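PDB 1LZL: heroin esterase from Rhodococcus sp., which probably hydrolyses acetyl esters, heroin among them, as an alpha/beta hydrolase with a serine nucleophile. Local coordinates for residues N28-Y33 with G89-T94; P63-R68 with A114-R119; P189-R194 with A238-A243; P207-P212 with L259-D264. One frame throughout, in Å; residues are numbered along the deposited sequence.

In the fold
Contacts 1, 3 and 4 are buried, whereas contact 2 is partly buried and belongs to the regular sheet. Contact 1 sets a loop against helix 26-41, contact 3 joins two loops, and contact 4 joins the turns leading into helices 211-222 and 263-275. These three touch one another: F90 packs on E190, G89 on W209, and L262 on both P189 and E190. Contact 2 meets contact 1 where T94 packs on E117, but its centre is about 27 Å from that of contact 4. Chemistry follows place: backbone bonds in contact 2, one arginine gripping a loop carbonyl in contact 1, paired aspartates and arginines in contact 3, and in contact 4 apolar side chains with a bridging water.

Contact 1. Residues N28-Y33 with G89-T94; sequences NARATY and GFAIGT
The loop that follows strand 79-85 of the alpha/beta hydrolase sheet is held against helix 26-41, and R30 of the helix does most of the gripping. Its chain leaves with CG anti to the carbonyl carbon and runs extended to NE, which turns the guanidinium side-on to a single acceptor. R30 NE sits 2.8 Å from A91 O, nearly along the C=O axis, while R30 NH2, also 2.8 Å from A91 O, uses a lone pair in the carbonyl plane. The oxygen lies 3° out of the guanidinium plane, and sharing it bends both bonds, with N-H...O angles near 147°. R30 NH1 has a salt bridge to E123. The loop begins at the end of an HGGG sequence, which in hormone-sensitive-lipase-like esterases forms the oxyanion hole and probably does so here. Beyond A91, I92 fits between two helix side chains. Its CG2 meets R30 CG at 3.6 Å, and its CD1, carried on a CG1 in the crowded position (chi1 75°), meets Y33 CB at 3.8 Å. The Y33 ring turns its edge to G93, with CE2 3.7 Å from G93 CA, where a CB would press close to CE2 and, at these backbone angles, jam against I92 O.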
loop_
_atom_site.group_PDB
_atom_site.type_symbol
_atom_site.label_atom_id
_atom_site.label_comp_id
_atom_site.label_asym_id
_atom_site.label_seq_id
_atom_site.Cartn_x
_atom_site.Cartn_y
_atom_site.Cartn_z
ATOM N N ASN A 28 -7.391 14.902 14.627
ATOM C CA ASN A 28 -8.553 15.167 13.777
ATOM C C ASN A 28 -8.448 14.458 12.430
ATOM O O ASN A 28 -9.448 13.972 11.907
ATOM C CB ASN A 28 -8.724 16.674 13.590
ATOM C CG ASN A 28 -10.057 16.900 12.887
ATOM O OD1 ASN A 28 -11.130 16.729 13.480
ATOM N ND2 ASN A 28 -9.904 17.268 11.621
ATOM N N ALA A 29 -7.238 14.390 11.882
ATOM C CA ALA A 29 -6.977 13.632 10.662
ATOM C C ALA A 29 -7.409 12.171 10.817
ATOM O O ALA A 29 -8.053 11.601 9.943
ATOM C CB ALA A 29 -5.509 13.683 10.282
ATOM N N ARG A 30 -6.997 11.604 11.946
ATOM C CA ARG A 30 -7.375 10.229 12.259
ATOM C C ARG A 30 -8.896 10.132 12.318
ATOM O O ARG A 30 -9.495 9.138 11.901
ATOM C CB ARG A 30 -6.694 9.792 13.564
ATOM C CG ARG A 30 -5.236 9.365 13.355
ATOM C CD ARG A 30 -4.444 9.147 14.641
ATOM N NE ARG A 30 -3.089 8.717 14.312
ATOM C CZ ARG A 30 -2.140 8.467 15.185
ATOM N NH1 ARG A 30 -2.338 8.635 16.495
ATOM N NH2 ARG A 30 -0.961 8.070 14.726
ATOM N N ALA A 31 -9.594 11.136 12.839
ATOM C CA ALA A 31 -11.054 10.996 13.037
ATOM C C ALA A 31 -11.781 11.163 11.726
ATOM O O ALA A 31 -12.625 10.352 11.332
ATOM C CB ALA A 31 -11.470 12.000 14.082
ATOM N N THR A 32 -11.459 12.220 10.970
ATOM C CA THR A 32 -12.185 12.318 9.682
ATOM C C THR A 32 -11.798 11.145 8.780
ATOM O O THR A 32 -12.615 10.625 8.001
ATOM C CB THR A 32 -12.039 13.694 9.016
ATOM O OG1 THR A 32 -11.378 13.641 7.728
ATOM C CG2 THR A 32 -11.199 14.656 9.846
ATOM N N TYR A 33 -10.565 10.598 8.834
ATOM C CA TYR A 33 -10.320 9.459 7.929
ATOM C C TYR A 33 -11.105 8.230 8.337
ATOM O O TYR A 33 -11.733 7.501 7.574
ATOM C CB TYR A 33 -8.837 9.084 7.891
ATOM C CG TYR A 33 -8.466 8.020 6.871
ATOM C CD1 TYR A 33 -8.570 8.310 5.505
ATOM C CD2 TYR A 33 -8.018 6.773 7.290
ATOM C CE1 TYR A 33 -8.226 7.339 4.577
ATOM C CE2 TYR A 33 -7.675 5.806 6.366
ATOM C CZ TYR A 33 -7.784 6.106 5.025
ATOM O OH TYR A 33 -7.451 5.149 4.099
ATOM N N GLY A 89 -0.460 7.501 4.974
ATOM C CA GLY A 89 0.667 8.354 5.241
ATOM C C GLY A 89 1.549 7.945 6.405
ATOM O O GLY A 89 2.302 8.779 6.921
ATOM N N PHE A 90 1.533 6.672 6.779
ATOM C CA PHE A 90 2.324 6.086 7.890
ATOM C C PHE A 90 1.705 6.432 9.239
ATOM O O PHE A 90 2.117 5.819 10.252
ATOM C CB PHE A 90 3.807 6.484 7.902
ATOM C CG PHE A 90 4.557 6.175 6.617
ATOM C CD1 PHE A 90 4.775 4.870 6.194
ATOM C CD2 PHE A 90 5.051 7.180 5.804
ATOM C CE1 PHE A 90 5.459 4.606 5.007
ATOM C CE2 PHE A 90 5.754 6.941 4.630
ATOM C CZ PHE A 90 5.960 5.628 4.213
ATOM N N ALA A 91 0.758 7.359 9.315
ATOM C CA ALA A 91 0.296 7.852 10.629
ATOM C C ALA A 91 -1.175 7.689 10.879
ATOM O O ALA A 91 -1.627 7.935 12.030
ATOM C CB ALA A 91 0.724 9.329 10.784
ATOM N N ILE A 92 -1.948 7.330 9.839
ATOM C CA ILE A 92 -3.392 7.137 10.044
ATOM C C ILE A 92 -3.858 5.836 9.391
ATOM O O ILE A 92 -3.058 5.249 8.613
ATOM C CB ILE A 92 -4.253 8.317 9.493
ATOM C CG1 ILE A 92 -4.400 8.377 7.986
ATOM C CG2 ILE A 92 -3.710 9.622 10.073
ATOM C CD1 ILE A 92 -5.138 9.648 7.534
ATOM N N GLY A 93 -5.065 5.390 9.691
ATOM C CA GLY A 93 -5.627 4.204 9.030
ATOM C C GLY A 93 -5.492 2.969 9.889
ATOM O O GLY A 93 -4.674 2.864 10.818
ATOM N N THR A 94 -6.310 1.990 9.574
ATOM C CA THR A 94 -6.407 0.702 10.189
ATOM C C THR A 94 -6.458 -0.383 9.126
ATOM O O THR A 94 -6.858 -0.153 7.970
ATOM C CB THR A 94 -7.675 0.583 11.067
ATOM O OG1 THR A 94 -8.834 0.626 10.214
ATOM C CG2 THR A 94 -7.774 1.764 12.008
#

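Contact 2. Residues P63-R68 with A114-R119; sequences PEVKIR and ANVEYR
R68 and N115 lie side by side and point the same way, R68 CB 4.0 Å from N115 CB, but the guanidinium and amide planes stand 84° apart, so their flat groups do not stack. Both polar ends look to other partners: R68 NH2 makes a salt bridge with D99, and N115 ND2 bonds to A95 O. Behind them is an antiparallel hydrogen-bonded pair, with R68 N 2.8 Å from N115 O and N115 N 2.9 Å from R68 O, the latter donor 38° above the carbonyl plane. I67 and V116 form the next, non-hydrogen-bonded pair and put their side chains on the other face. There I67 CG2, anti to its backbone N, reaches diagonally to A114 CB at 3.7 Å, and V65 CG1 crosses V116 CG1 obliquely at 3.7 Å. E117 N adds a bond to K66 O (2.9 Å), nearly along the C=O axis, just as an inverse gamma turn centred on E117 carries the chain away; E117 OE1 bonds to A95 N. Strand 65-72 is flanked by 49-56 on one side and by 112-116 on the other, strand 112-116 runs parallel to 79-85 beyond, and helix 128-142 packs on the face bearing V65, I67 and V116.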
loop_
_atom_site.group_PDB
_atom_site.type_symbol
_atom_site.label_atom_id
_atom_site.label_comp_id
_atom_site.label_asym_id
_atom_site.label_seq_id
_atom_site.Cartn_x
_atom_site.Cartn_y
_atom_site.Cartn_z
ATOM N N PRO A 63 5.707 -6.186 20.038
ATOM C CA PRO A 63 4.421 -6.862 20.248
ATOM C C PRO A 63 3.972 -7.687 19.034
ATOM O O PRO A 63 4.424 -7.505 17.898
ATOM C CB PRO A 63 3.435 -5.717 20.476
ATOM C CG PRO A 63 4.229 -4.508 20.643
ATOM C CD PRO A 63 5.600 -4.732 20.118
ATOM N N GLU A 64 3.020 -8.592 19.235
ATOM C CA GLU A 64 2.395 -9.377 18.195
ATOM C C GLU A 64 1.763 -8.426 17.156
ATOM O O GLU A 64 1.321 -7.359 17.526
ATOM C CB GLU A 64 1.304 -10.309 18.739
ATOM C CG GLU A 64 1.781 -11.107 19.955
ATOM C CD GLU A 64 0.881 -10.807 21.149
ATOM O OE1 GLU A 64 1.135 -9.797 21.847
ATOM O OE2 GLU A 64 -0.081 -11.562 21.362
ATOM N N VAL A 65 1.792 -8.847 15.914
ATOM C CA VAL A 65 1.190 -8.111 14.808
ATOM C C VAL A 65 -0.066 -8.841 14.403
ATOM O O VAL A 65 -0.002 -9.983 13.923
ATOM C CB VAL A 65 2.198 -7.999 13.654
ATOM C CG1 VAL A 65 1.610 -7.267 12.461
ATOM C CG2 VAL A 65 3.453 -7.288 14.166
ATOM N N LYS A 66 -1.213 -8.161 14.579
ATOM C CA LYS A 66 -2.419 -8.865 14.130
ATOM C C LYS A 66 -2.594 -8.762 12.602
ATOM O O LYS A 66 -2.183 -7.808 11.976
ATOM C CB LYS A 66 -3.690 -8.317 14.766
ATOM C CG LYS A 66 -3.580 -8.302 16.293
ATOM C CD LYS A 66 -3.396 -9.702 16.883
ATOM C CE LYS A 66 -3.486 -9.680 18.409
ATOM N NZ LYS A 66 -3.063 -10.988 19.001
ATOM N N ILE A 67 -3.203 -9.805 12.044
ATOM C CA ILE A 67 -3.471 -9.948 10.636
ATOM C C ILE A 67 -4.958 -10.268 10.454
ATOM O O ILE A 67 -5.472 -11.224 11.050
ATOM C CB ILE A 67 -2.624 -11.072 10.020
ATOM C CG1 ILE A 67 -1.130 -10.746 10.158
ATOM C CG2 ILE A 67 -3.032 -11.344 8.578
ATOM C CD1 ILE A 67 -0.274 -11.967 9.798
ATOM N N ARG A 68 -5.639 -9.496 9.636
ATOM C CA ARG A 68 -7.010 -9.825 9.235
ATOM C C ARG A 68 -6.886 -10.746 8.032
ATOM O O ARG A 68 -6.537 -10.322 6.921
ATOM C CB ARG A 68 -7.804 -8.575 8.890
ATOM C CG ARG A 68 -7.917 -7.602 10.049
ATOM C CD ARG A 68 -8.666 -6.347 9.739
ATOM N NE ARG A 68 -10.104 -6.400 9.479
ATOM C CZ ARG A 68 -11.025 -6.553 10.409
ATOM N NH1 ARG A 68 -10.679 -6.707 11.684
ATOM N NH2 ARG A 68 -12.281 -6.545 10.015
ATOM N N ALA A 114 -3.793 -11.664 3.598
ATOM C CA ALA A 114 -3.290 -11.405 4.957
ATOM C C ALA A 114 -3.151 -9.890 5.085
ATOM O O ALA A 114 -2.160 -9.330 4.589
ATOM C CB ALA A 114 -1.968 -12.132 5.166
ATOM N N ASN A 115 -4.148 -9.235 5.649
ATOM C CA ASN A 115 -4.195 -7.775 5.772
ATOM C C ASN A 115 -3.583 -7.322 7.086
ATOM O O ASN A 115 -4.085 -7.636 8.173
ATOM C CB ASN A 115 -5.674 -7.447 5.661
ATOM C CG ASN A 115 -6.018 -5.987 5.716
ATOM O OD1 ASN A 115 -5.107 -5.156 5.653
ATOM N ND2 ASN A 115 -7.296 -5.658 5.871
ATOM N N VAL A 116 -2.444 -6.631 7.012
ATOM C CA VAL A 116 -1.587 -6.465 8.213
ATOM C C VAL A 116 -1.881 -5.228 9.055
ATOM O O VAL A 116 -1.893 -4.092 8.535
ATOM C CB VAL A 116 -0.109 -6.412 7.776
ATOM C CG1 VAL A 116 0.799 -6.298 8.996
ATOM C CG2 VAL A 116 0.318 -7.600 6.926
ATOM N N GLU A 117 -2.094 -5.420 10.347
ATOM C CA GLU A 117 -2.260 -4.298 11.293
ATOM C C GLU A 117 -0.903 -3.843 11.795
ATOM O O GLU A 117 -0.412 -4.276 12.837
ATOM C CB GLU A 117 -3.166 -4.712 12.441
ATOM C CG GLU A 117 -3.587 -3.514 13.298
ATOM C CD GLU A 117 -4.742 -2.786 12.687
ATOM O OE1 GLU A 117 -4.527 -1.892 11.857
ATOM O OE2 GLU A 117 -5.898 -3.095 13.021
ATOM N N TYR A 118 -0.216 -2.998 11.012
ATOM C CA TYR A 118 1.067 -2.477 11.480
ATOM C C TYR A 118 0.897 -1.336 12.456
ATOM O O TYR A 118 -0.152 -0.650 12.474
ATOM C CB TYR A 118 1.935 -2.077 10.292
ATOM C CG TYR A 118 1.381 -0.992 9.386
ATOM C CD1 TYR A 118 1.659 0.345 9.661
ATOM C CD2 TYR A 118 0.606 -1.310 8.291
ATOM C CE1 TYR A 118 1.125 1.317 8.804
ATOM C CE2 TYR A 118 0.077 -0.355 7.419
ATOM C CZ TYR A 118 0.355 0.955 7.708
ATOM O OH TYR A 118 -0.117 1.959 6.877
ATOM N N ARG A 119 1.928 -1.122 13.263
ATOM C CA ARG A 119 1.846 0.019 14.182
ATOM C C ARG A 119 2.029 1.357 13.470
ATOM O O ARG A 119 2.849 1.475 12.558
ATOM C CB ARG A 119 2.976 -0.115 15.205
ATOM C CG ARG A 119 2.731 -1.223 16.227
ATOM C CD ARG A 119 3.968 -1.425 17.110
ATOM N NE ARG A 119 5.044 -1.922 16.222
ATOM C CZ ARG A 119 6.306 -2.041 16.602
ATOM N NH1 ARG A 119 6.665 -1.694 17.854
ATOM N NH2 ARG A 119 7.243 -2.483 15.749
#

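Contact 3. Residues P189-R194 with A238-A243; sequences PELDDR and AAPSRA
Two arginines lie one against the other here, each gripped by its own aspartate. The R194 and R242 guanidinium planes are 27° apart and R194 NE stands 4.4 Å from R242 NE, yet the groups do not sit squarely face on face: R242 CG lies over the centre of the R194 guanidinium, and R194 CD covers one face of the R242 guanidinium nearer its rim. R242, extended from CG to NE, meets D193 side-on. R242 NE bonds to D193 OD1 at 2.7 Å, almost straight at 172°, and R242 NH2 to D193 OD2 at 2.9 Å; both oxygens use their syn lone pairs. D193 places its carboxylate there with CG in the crowded position (chi1 60°), and Y226 OH also bonds to OD2. R194 bends at chi3 and also grips D192 side-on, NE 2.8 Å from D192 OD1 on its syn lone pair, but with NH2 reaching OD2 from above the carboxylate plane; OD1 also accepts R194 N in an Asx turn. An alanine in place of R194 would probably leave the buried D192 carboxylate poorly compensated and one face of the R242 guanidinium less covered. The backbones join through S241 N and L191 O (3.1 Å), within the short 3-10 segment 240-242, and a water lies within hydrogen-bonding distance of both E190 O and A238 O. With each arginine matched to a carboxylate, the cations' repulsion is likely to be offset; the D193-R242 salt bridge ties the two loops, while the D192-R194 pair stiffens the 189-194 loop and lays its arginine against R242.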
loop_
_atom_site.group_PDB
_atom_site.type_symbol
_atom_site.label_atom_id
_atom_site.label_comp_id
_atom_site.label_asym_id
_atom_site.label_seq_id
_atom_site.Cartn_x
_atom_site.Cartn_y
_atom_site.Cartn_z
ATOM N N PRO A 189 2.128 4.328 -4.648
ATOM C CA PRO A 189 3.013 4.174 -3.489
ATOM C C PRO A 189 3.732 5.435 -3.042
ATOM O O PRO A 189 4.082 6.274 -3.893
ATOM C CB PRO A 189 4.069 3.152 -4.014
ATOM C CG PRO A 189 4.084 3.372 -5.504
ATOM C CD PRO A 189 2.623 3.619 -5.856
ATOM N N GLU A 190 4.027 5.567 -1.749
ATOM C CA GLU A 190 4.793 6.631 -1.108
ATOM C C GLU A 190 6.187 6.076 -0.848
ATOM O O GLU A 190 6.383 5.260 0.068
ATOM C CB GLU A 190 4.086 7.048 0.175
ATOM C CG GLU A 190 4.777 8.175 0.933
ATOM C CD GLU A 190 4.018 8.599 2.171
ATOM O OE1 GLU A 190 2.995 8.000 2.526
ATOM O OE2 GLU A 190 4.511 9.579 2.789
ATOM N N LEU A 191 7.161 6.508 -1.683
ATOM C CA LEU A 191 8.451 5.800 -1.796
ATOM C C LEU A 191 9.686 6.637 -1.465
ATOM O O LEU A 191 10.736 6.102 -1.166
ATOM C CB LEU A 191 8.627 5.269 -3.225
ATOM C CG LEU A 191 7.617 4.216 -3.700
ATOM C CD1 LEU A 191 7.679 4.082 -5.218
ATOM C CD2 LEU A 191 7.854 2.890 -3.002
ATOM N N ASP A 192 9.553 7.975 -1.576
ATOM C CA ASP A 192 10.764 8.820 -1.541
ATOM C C ASP A 192 10.589 9.993 -0.599
ATOM O O ASP A 192 9.699 10.812 -0.837
ATOM C CB ASP A 192 10.993 9.316 -2.988
ATOM C CG ASP A 192 12.363 9.939 -3.195
ATOM O OD1 ASP A 192 12.973 10.293 -2.150
ATOM O OD2 ASP A 192 12.827 10.095 -4.339
ATOM N N ASP A 193 11.392 10.066 0.462
ATOM C CA ASP A 193 11.222 11.130 1.457
ATOM C C ASP A 193 11.776 12.453 0.952
ATOM O O ASP A 193 11.548 13.459 1.624
ATOM C CB ASP A 193 11.934 10.759 2.764
ATOM C CG ASP A 193 13.412 10.551 2.515
ATOM O OD1 ASP A 193 13.814 9.673 1.737
ATOM O OD2 ASP A 193 14.178 11.330 3.126
ATOM N N ARG A 194 12.492 12.445 -0.154
ATOM C CA ARG A 194 13.256 13.660 -0.519
ATOM C C ARG A 194 12.362 14.706 -1.128
ATOM O O ARG A 194 12.776 15.896 -1.145
ATOM C CB ARG A 194 14.382 13.268 -1.470
ATOM C CG ARG A 194 15.419 12.444 -0.755
ATOM C CD ARG A 194 16.365 11.730 -1.669
ATOM N NE ARG A 194 15.708 10.786 -2.568
ATOM C CZ ARG A 194 16.323 9.995 -3.428
ATOM N NH1 ARG A 194 17.646 9.970 -3.559
ATOM N NH2 ARG A 194 15.583 9.184 -4.179
ATOM N N ALA A 238 12.907 2.224 4.530
ATOM C CA ALA A 238 12.042 3.340 4.852
ATOM C C ALA A 238 11.617 4.043 3.564
ATOM O O ALA A 238 10.439 4.373 3.402
ATOM C CB ALA A 238 12.730 4.338 5.790
ATOM N N ALA A 239 12.594 4.316 2.686
ATOM C CA ALA A 239 12.353 5.084 1.462
ATOM C C ALA A 239 12.936 4.298 0.292
ATOM O O ALA A 239 14.128 4.519 -0.060
ATOM C CB ALA A 239 12.992 6.481 1.546
ATOM N N PRO A 240 12.202 3.343 -0.240
ATOM C CA PRO A 240 12.709 2.465 -1.301
ATOM C C PRO A 240 13.284 3.214 -2.489
ATOM O O PRO A 240 14.175 2.654 -3.159
ATOM C CB PRO A 240 11.455 1.657 -1.675
ATOM C CG PRO A 240 10.719 1.550 -0.348
ATOM C CD PRO A 240 10.858 2.917 0.256
ATOM N N SER A 241 12.843 4.438 -2.791
ATOM C CA SER A 241 13.460 5.152 -3.912
ATOM C C SER A 241 14.962 5.361 -3.697
ATOM O O SER A 241 15.666 5.566 -4.699
ATOM C CB SER A 241 12.781 6.514 -4.069
ATOM O OG SER A 241 11.392 6.365 -4.374
ATOM N N ARG A 242 15.423 5.344 -2.452
ATOM C CA ARG A 242 16.887 5.476 -2.203
ATOM C C ARG A 242 17.643 4.211 -2.514
ATOM O O ARG A 242 18.899 4.231 -2.547
ATOM C CB ARG A 242 17.089 5.907 -0.752
ATOM C CG ARG A 242 16.626 7.345 -0.503
ATOM C CD ARG A 242 16.857 7.670 0.965
ATOM N NE ARG A 242 16.454 9.004 1.386
ATOM C CZ ARG A 242 17.296 9.987 1.703
ATOM N NH1 ARG A 242 18.614 9.804 1.617
ATOM N NH2 ARG A 242 16.838 11.158 2.097
ATOM N N ALA A 243 16.989 3.085 -2.754
ATOM C CA ALA A 243 17.802 1.911 -3.088
ATOM C C ALA A 243 18.458 2.000 -4.453
ATOM O O ALA A 243 17.818 2.431 -5.393
ATOM C CB ALA A 243 16.883 0.697 -3.129
HETATM O O HOH W 1 8.119 3.865 2.060
#

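Contact 4. Residues P207-P212 with L259-D264; sequences PLWHRP and LDPLRD
Apolar contact carries most of this junction. P261 pushes its ring against the backbone of the 207-212 segment, CG 3.5 Å from H210 N and CD 3.4 Å from W209 O, and crosses the W209 side chain at about a right angle. W209, its CG anti to the backbone N, offers CD1 to both neighbours, 3.8 Å from P261 CG and 3.9 Å from L262 CG. An alanine at P261 would lack the ring atoms CG and CD, and would probably loosen the fit against W209 and H210 and make the turn less rigid. Polar links between the segments are indirect: one water donates to P207 O at 2.8 Å and to L259 O at 2.7 Å, bridging the two chains. Other polar bonds shape the 259-264 segment from within. D260 to R263 forms a type I turn, closed by R263 N bonding to D260 O. Ahead of helix 263-275, D260 OD1 accepts from L262 N (2.9 Å, 165°), a capping bond met from well above the carboxylate plane. R263 grips D264 OD1 with NE and NH2 together. The second carboxylate oxygen, D260 OD2, takes H290 ND1, and the W209 ring meets the H290 ring with planes at about 30°. The capping bond thus helps fix the carboxylate that faces the histidine. An aspartate in the loop after strand 252-257, bonded to a histidine in this way, is the usual acid of an alpha/beta hydrolase catalytic triad, and D260 probably fills that role here with H290 and S160.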
loop_
_atom_site.group_PDB
_atom_site.type_symbol
_atom_site.label_atom_id
_atom_site.label_comp_id
_atom_site.label_asym_id
_atom_site.label_seq_id
_atom_site.Cartn_x
_atom_site.Cartn_y
_atom_site.Cartn_z
ATOM N N PRO A 207 -5.993 17.317 -4.355
ATOM C CA PRO A 207 -6.929 16.579 -3.514
ATOM C C PRO A 207 -6.233 15.479 -2.684
ATOM O O PRO A 207 -5.401 14.749 -3.221
ATOM C CB PRO A 207 -7.873 15.979 -4.547
ATOM C CG PRO A 207 -7.845 16.932 -5.710
ATOM C CD PRO A 207 -6.374 17.281 -5.802
ATOM N N LEU A 208 -6.603 15.440 -1.403
ATOM C CA LEU A 208 -6.250 14.468 -0.395
ATOM C C LEU A 208 -4.781 14.460 -0.047
ATOM O O LEU A 208 -4.403 14.507 1.153
ATOM C CB LEU A 208 -6.734 13.081 -0.845
ATOM C CG LEU A 208 -8.266 12.976 -0.945
ATOM C CD1 LEU A 208 -8.624 11.524 -1.198
ATOM C CD2 LEU A 208 -8.881 13.567 0.312
ATOM N N TRP A 209 -3.843 14.342 -0.995
ATOM C CA TRP A 209 -2.410 14.351 -0.725
ATOM C C TRP A 209 -1.805 15.522 -1.486
ATOM O O TRP A 209 -2.284 15.835 -2.577
ATOM C CB TRP A 209 -1.718 13.062 -1.140
ATOM C CG TRP A 209 -0.479 12.722 -0.327
ATOM C CD1 TRP A 209 0.805 12.584 -0.731
ATOM C CD2 TRP A 209 -0.475 12.468 1.100
ATOM N NE1 TRP A 209 1.639 12.258 0.328
ATOM C CE2 TRP A 209 0.855 12.192 1.442
ATOM C CE3 TRP A 209 -1.514 12.474 2.038
ATOM C CZ2 TRP A 209 1.222 11.893 2.774
ATOM C CZ3 TRP A 209 -1.135 12.180 3.366
ATOM C CH2 TRP A 209 0.191 11.906 3.706
ATOM N N HIS A 210 -0.751 16.048 -0.903
ATOM C CA HIS A 210 -0.150 17.300 -1.366
ATOM C C HIS A 210 1.162 17.441 -0.640
ATOM O O HIS A 210 1.447 16.721 0.353
ATOM C CB HIS A 210 -1.095 18.484 -1.171
ATOM C CG HIS A 210 -1.695 18.593 0.205
ATOM N ND1 HIS A 210 -3.058 18.574 0.422
ATOM C CD2 HIS A 210 -1.083 18.688 1.421
ATOM C CE1 HIS A 210 -3.252 18.669 1.731
ATOM N NE2 HIS A 210 -2.077 18.748 2.329
ATOM N N ARG A 211 1.969 18.399 -1.091
ATOM C CA ARG A 211 3.293 18.546 -0.523
ATOM C C ARG A 211 3.247 18.816 0.997
ATOM O O ARG A 211 4.033 18.189 1.730
ATOM C CB ARG A 211 4.022 19.638 -1.284
ATOM C CG ARG A 211 5.492 19.715 -0.842
ATOM C CD ARG A 211 6.153 20.887 -1.577
ATOM N NE ARG A 211 7.518 21.001 -1.055
ATOM C CZ ARG A 211 8.514 20.257 -1.507
ATOM N NH1 ARG A 211 8.356 19.360 -2.477
ATOM N NH2 ARG A 211 9.737 20.378 -1.005
ATOM N N PRO A 212 2.409 19.665 1.539
ATOM C CA PRO A 212 2.351 19.802 3.001
ATOM C C PRO A 212 2.094 18.493 3.724
ATOM O O PRO A 212 2.791 18.227 4.740
ATOM C CB PRO A 212 1.201 20.812 3.222
ATOM C CG PRO A 212 1.285 21.652 1.990
ATOM C CD PRO A 212 1.510 20.655 0.874
ATOM N N LEU A 259 -2.850 13.696 -10.729
ATOM C CA LEU A 259 -2.794 14.858 -9.862
ATOM C C LEU A 259 -2.332 14.480 -8.467
ATOM O O LEU A 259 -2.565 15.196 -7.488
ATOM C CB LEU A 259 -4.168 15.560 -9.802
ATOM C CG LEU A 259 -4.661 16.116 -11.137
ATOM C CD1 LEU A 259 -5.974 16.839 -10.937
ATOM C CD2 LEU A 259 -3.664 17.082 -11.762
ATOM N N ASP A 260 -1.608 13.375 -8.323
ATOM C CA ASP A 260 -1.005 12.932 -7.075
ATOM C C ASP A 260 0.415 13.402 -6.930
ATOM O O ASP A 260 1.297 13.176 -7.820
ATOM C CB ASP A 260 -1.053 11.401 -7.082
ATOM C CG ASP A 260 -0.617 10.726 -5.807
ATOM O OD1 ASP A 260 -0.117 11.407 -4.880
ATOM O OD2 ASP A 260 -0.831 9.506 -5.734
ATOM N N PRO A 261 0.844 14.047 -5.847
ATOM C CA PRO A 261 2.246 14.414 -5.677
ATOM C C PRO A 261 3.171 13.181 -5.732
ATOM O O PRO A 261 4.344 13.313 -6.059
ATOM C CB PRO A 261 2.329 14.953 -4.233
ATOM C CG PRO A 261 0.973 14.890 -3.694
ATOM C CD PRO A 261 -0.022 14.443 -4.708
ATOM N N LEU A 262 2.699 11.995 -5.406
ATOM C CA LEU A 262 3.499 10.761 -5.444
ATOM C C LEU A 262 3.692 10.248 -6.858
ATOM O O LEU A 262 4.412 9.238 -7.056
ATOM C CB LEU A 262 2.767 9.696 -4.624
ATOM C CG LEU A 262 2.547 10.028 -3.134
ATOM C CD1 LEU A 262 1.739 8.939 -2.459
ATOM C CD2 LEU A 262 3.887 10.227 -2.452
ATOM N N ARG A 263 3.055 10.854 -7.855
ATOM C CA ARG A 263 3.077 10.264 -9.206
ATOM C C ARG A 263 4.477 10.043 -9.725
ATOM O O ARG A 263 4.835 8.960 -10.220
ATOM C CB ARG A 263 2.299 11.244 -10.124
ATOM C CG ARG A 263 2.238 10.791 -11.585
ATOM C CD ARG A 263 1.823 12.040 -12.416
ATOM N NE ARG A 263 2.937 12.958 -12.524
ATOM C CZ ARG A 263 2.796 14.279 -12.775
ATOM N NH1 ARG A 263 1.582 14.806 -12.917
ATOM N NH2 ARG A 263 3.899 15.013 -12.863
ATOM N N ASP A 264 5.330 11.081 -9.668
ATOM C CA ASP A 264 6.613 10.941 -10.342
ATOM C C ASP A 264 7.471 9.918 -9.618
ATOM O O ASP A 264 8.171 9.163 -10.334
ATOM C CB ASP A 264 7.367 12.279 -10.387
ATOM C CG ASP A 264 6.721 13.313 -11.286
ATOM O OD1 ASP A 264 5.705 13.037 -11.955
ATOM O OD2 ASP A 264 7.248 14.448 -11.294
HETATM O O HOH W 2 -3.868 14.068 -5.403
#